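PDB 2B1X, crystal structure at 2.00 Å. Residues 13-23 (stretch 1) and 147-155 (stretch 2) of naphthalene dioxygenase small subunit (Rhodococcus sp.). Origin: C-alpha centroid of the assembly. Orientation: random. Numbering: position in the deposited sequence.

Stretch 1 (13-23) REITEWLYMEA
Stretch 2 147-155: DSFLMAKRV

Residues 13-23 form a continuous α-helix, with phi/psi near -63/-43 and i to i+4 hydrogen bonds throughout, such as Trp-18 N to Glu-14 O at 2.8 Å. It packs against the strand 148-155, which Asp-147 leads into. Residues 149-151 and 153-155 have beta values (-139/155 at Phe-149, -148/133 at Arg-154), with a break at Ala-152 (-93/-29). The axes approach to 9.1 Å, and their N-to-C directions diverge by 57° (signed crossing angle -57°). Register is set by Trp-18 opposite Phe-149, with CA atoms 7.5 Å apart; by Glu-22 and Met-151 the CA atoms are 10.1 Å apart, and the ion pair at this end is made by two long side chains, Glu-22 and Arg-154. The contact buries 429 Å² summed over both stretches.

Arg-13 lies out of reach of the strand and instead forms a salt bridge one turn along its own helix, Arg-13 NH2 to Glu-17 OE2 at 3.2 Å. Glu-14 (chi1 m, chi2 t) points toward the strand, where its OE1 lies 4.0 Å from Phe-149 CE1; its partly exposed position suits a carboxylate, which can stay hydrated while its OE1 lies near the ring. Ile-15 (m, t) points sideways, yet its CG1 sits over the face of the Phe-149 ring, 4.0 Å from the centroid, in a CH-pi contact that suits a buried aliphatic chain.

Trp-18 is the centerpiece on the helix. With chi1 t and chi2 98°, its indole reaches the strand and combines apolar packing with polar recognition. Trp-18 NE1 donates a weak hydrogen bond to Phe-149 O (2.9 Å, 128°), giving the buried indole nitrogen an acceptor. Phe-149 (chi1 m, chi2 96°) places CB over the five-membered ring, 3.9 Å from its centroid, and directs its phenyl edge toward the indole face, with centroids 5.9 Å apart and planes at 86°. Ser-148 OG (chi1 t) lies at the indole edge, 3.4 Å from Trp-18 CD1, while Trp-18 CH2 meets Met-151 CB at 4.0 Å. Alternation over 149-151 helps: Phe-149 and Met-151 point toward the helix, whereas Leu-150 points away. After the irregular Ala-152 the phase shifts, and Arg-154 points toward the helix.

Leu-19 (m, t) starts sideways, but its end comes nearer, bringing CD2 to 4.1 Å from Arg-154 NH2 at the guanidinium edge.

Glu-22 (chi1 t, chi2 -143°) completes the contact with a buried, two-pronged salt bridge. Arg-154 NH2 donates to Glu-22 OE1 at 2.8 Å (172°), and Arg-154 NH1 to Glu-22 OE2 at 2.8 Å (152°), with OE2 near the guanidinium plane. Arg-154 (t, t, m, chi4 155°) has the length to span the widening gap, and the paired opposite charges compensate each other in the interior. Ala-23, also buried, does not reach the strand.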

# COMPACT_ATOMS: atom_id res chain seq x y z
N ARG B 13 29.03 18.28 17.31
CA ARG B 13 27.84 18.96 17.80
C ARG B 13 27.38 20.04 16.82
O ARG B 13 26.22 20.06 16.40
CB ARG B 13 28.09 19.57 19.18
CG ARG B 13 26.81 19.80 19.96
CD ARG B 13 26.91 20.80 21.08
NE ARG B 13 25.74 21.67 21.15
CZ ARG B 13 25.42 22.40 22.22
NH1 ARG B 13 26.17 22.37 23.31
NH2 ARG B 13 24.34 23.17 22.19
N GLU B 14 28.30 20.91 16.46
CA GLU B 14 28.01 22.01 15.56
C GLU B 14 27.49 21.50 14.21
O GLU B 14 26.49 22.02 13.70
CB GLU B 14 29.25 22.89 15.36
CG GLU B 14 29.63 23.70 16.59
CD GLU B 14 30.82 24.62 16.36
OE1 GLU B 14 31.36 24.64 15.22
OE2 GLU B 14 31.22 25.33 17.32
N ILE B 15 28.16 20.49 13.66
CA ILE B 15 27.78 19.95 12.36
C ILE B 15 26.41 19.28 12.46
O ILE B 15 25.54 19.50 11.61
CB ILE B 15 28.88 19.01 11.81
CG1 ILE B 15 30.05 19.86 11.27
CG2 ILE B 15 28.32 18.11 10.72
CD1 ILE B 15 31.31 19.09 10.92
N THR B 16 26.21 18.53 13.52
CA THR B 16 24.93 17.86 13.75
C THR B 16 23.82 18.91 13.85
O THR B 16 22.81 18.80 13.16
CB THR B 16 25.01 16.93 14.95
OG1 THR B 16 26.03 15.94 14.69
CG2 THR B 16 23.72 16.10 15.11
N GLU B 17 24.05 19.97 14.64
CA GLU B 17 23.08 21.04 14.79
C GLU B 17 22.84 21.74 13.46
O GLU B 17 21.72 22.12 13.15
CB GLU B 17 23.48 22.02 15.91
CG GLU B 17 23.24 21.39 17.29
CD GLU B 17 23.47 22.31 18.49
OE1 GLU B 17 24.20 23.34 18.38
OE2 GLU B 17 22.92 21.98 19.58
N TRP B 18 23.90 21.89 12.66
CA TRP B 18 23.77 22.51 11.34
C TRP B 18 22.85 21.65 10.45
O TRP B 18 21.95 22.17 9.78
CB TRP B 18 25.16 22.70 10.72
CG TRP B 18 25.17 23.52 9.46
CD1 TRP B 18 25.47 24.87 9.34
CD2 TRP B 18 24.89 23.06 8.13
NE1 TRP B 18 25.39 25.25 8.03
CE2 TRP B 18 25.03 24.16 7.26
CE3 TRP B 18 24.53 21.82 7.59
CZ2 TRP B 18 24.83 24.06 5.88
CZ3 TRP B 18 24.31 21.71 6.21
CH2 TRP B 18 24.47 22.83 5.37
N LEU B 19 23.03 20.34 10.49
CA LEU B 19 22.20 19.45 9.67
C LEU B 19 20.73 19.52 10.07
O LEU B 19 19.83 19.48 9.22
CB LEU B 19 22.69 18.00 9.77
CG LEU B 19 23.97 17.61 9.06
CD1 LEU B 19 24.30 16.18 9.36
CD2 LEU B 19 23.79 17.80 7.55
N TYR B 20 20.48 19.63 11.37
CA TYR B 20 19.09 19.65 11.83
C TYR B 20 18.46 21.00 11.50
O TYR B 20 17.28 21.05 11.19
CB TYR B 20 18.99 19.35 13.33
CG TYR B 20 19.46 17.98 13.76
CD1 TYR B 20 19.74 17.74 15.10
CD2 TYR B 20 19.55 16.90 12.86
CE1 TYR B 20 20.14 16.50 15.54
CE2 TYR B 20 19.95 15.61 13.31
CZ TYR B 20 20.24 15.43 14.65
OH TYR B 20 20.65 14.20 15.17
N MET B 21 19.24 22.07 11.55
CA MET B 21 18.78 23.40 11.14
C MET B 21 18.46 23.44 9.63
O MET B 21 17.51 24.08 9.19
CB MET B 21 19.84 24.44 11.50
CG MET B 21 19.62 25.88 10.96
SD MET B 21 20.15 26.08 9.21
CE MET B 21 21.98 25.96 9.34
N GLU B 22 19.28 22.75 8.85
CA GLU B 22 19.11 22.71 7.42
C GLU B 22 17.81 22.01 7.08
O GLU B 22 17.02 22.52 6.29
CB GLU B 22 20.27 21.97 6.75
CG GLU B 22 20.28 22.13 5.23
CD GLU B 22 20.72 20.87 4.48
OE1 GLU B 22 21.31 19.96 5.10
OE2 GLU B 22 20.51 20.81 3.24
N ALA B 23 17.61 20.83 7.66
CA ALA B 23 16.38 20.05 7.51
C ALA B 23 15.13 20.83 7.94
O ALA B 23 14.09 20.79 7.27
CB ALA B 23 16.48 18.73 8.29
N ASP B 147 31.39 31.61 11.76
CA ASP B 147 31.16 30.74 12.93
C ASP B 147 30.22 29.58 12.63
O ASP B 147 29.76 28.88 13.55
CB ASP B 147 30.63 31.56 14.12
CG ASP B 147 29.40 32.41 13.77
OD1 ASP B 147 28.95 32.42 12.59
OD2 ASP B 147 28.82 33.13 14.63
N SER B 148 29.92 29.37 11.35
CA SER B 148 29.10 28.26 10.90
C SER B 148 29.71 27.48 9.72
O SER B 148 30.93 27.38 9.59
CB SER B 148 27.69 28.75 10.56
OG SER B 148 26.75 27.71 10.78
N PHE B 149 28.84 26.94 8.88
CA PHE B 149 29.27 26.10 7.76
C PHE B 149 28.46 26.41 6.52
O PHE B 149 27.33 26.89 6.59
CB PHE B 149 29.09 24.62 8.09
CG PHE B 149 29.94 24.14 9.22
CD1 PHE B 149 29.43 24.07 10.51
CD2 PHE B 149 31.25 23.73 9.00
CE1 PHE B 149 30.22 23.62 11.56
CE2 PHE B 149 32.03 23.28 10.04
CZ PHE B 149 31.52 23.23 11.32
N LEU B 150 29.06 26.12 5.38
CA LEU B 150 28.37 26.15 4.10
C LEU B 150 28.55 24.81 3.44
O LEU B 150 29.59 24.15 3.61
CB LEU B 150 28.96 27.22 3.19
CG LEU B 150 28.33 28.61 3.02
CD1 LEU B 150 27.47 29.05 4.19
CD2 LEU B 150 29.42 29.62 2.73
N MET B 151 27.55 24.44 2.65
CA MET B 151 27.59 23.19 1.92
C MET B 151 28.18 23.40 0.54
O MET B 151 27.61 24.10 -0.30
CB MET B 151 26.19 22.59 1.79
CG MET B 151 26.17 21.17 1.20
SD MET B 151 24.59 20.42 1.45
CE MET B 151 23.62 21.31 0.14
N ALA B 152 29.30 22.73 0.30
CA ALA B 152 29.99 22.76 -0.97
C ALA B 152 29.54 21.64 -1.88
O ALA B 152 29.59 21.78 -3.10
CB ALA B 152 31.50 22.70 -0.76
N LYS B 153 29.12 20.52 -1.29
CA LYS B 153 28.78 19.33 -2.07
C LYS B 153 27.78 18.46 -1.34
O LYS B 153 27.82 18.35 -0.13
CB LYS B 153 30.05 18.51 -2.39
CG LYS B 153 29.86 17.38 -3.42
CD LYS B 153 31.16 16.58 -3.59
CE LYS B 153 30.92 15.27 -4.32
NZ LYS B 153 30.75 15.45 -5.79
N ARG B 154 26.89 17.83 -2.10
CA ARG B 154 26.04 16.78 -1.57
C ARG B 154 25.74 15.79 -2.68
O ARG B 154 25.36 16.18 -3.81
CB ARG B 154 24.74 17.35 -1.00
CG ARG B 154 23.73 16.25 -0.65
CD ARG B 154 22.54 16.71 0.19
NE ARG B 154 22.96 17.01 1.56
CZ ARG B 154 22.32 17.85 2.36
NH1 ARG B 154 21.27 18.51 1.91
NH2 ARG B 154 22.76 18.06 3.60
N VAL B 155 25.89 14.51 -2.34
CA VAL B 155 25.41 13.42 -3.19
C VAL B 155 24.31 12.67 -2.42
O VAL B 155 24.56 12.15 -1.31
CB VAL B 155 26.57 12.44 -3.52
CG1 VAL B 155 26.06 11.21 -4.30
CG2 VAL B 155 27.72 13.13 -4.24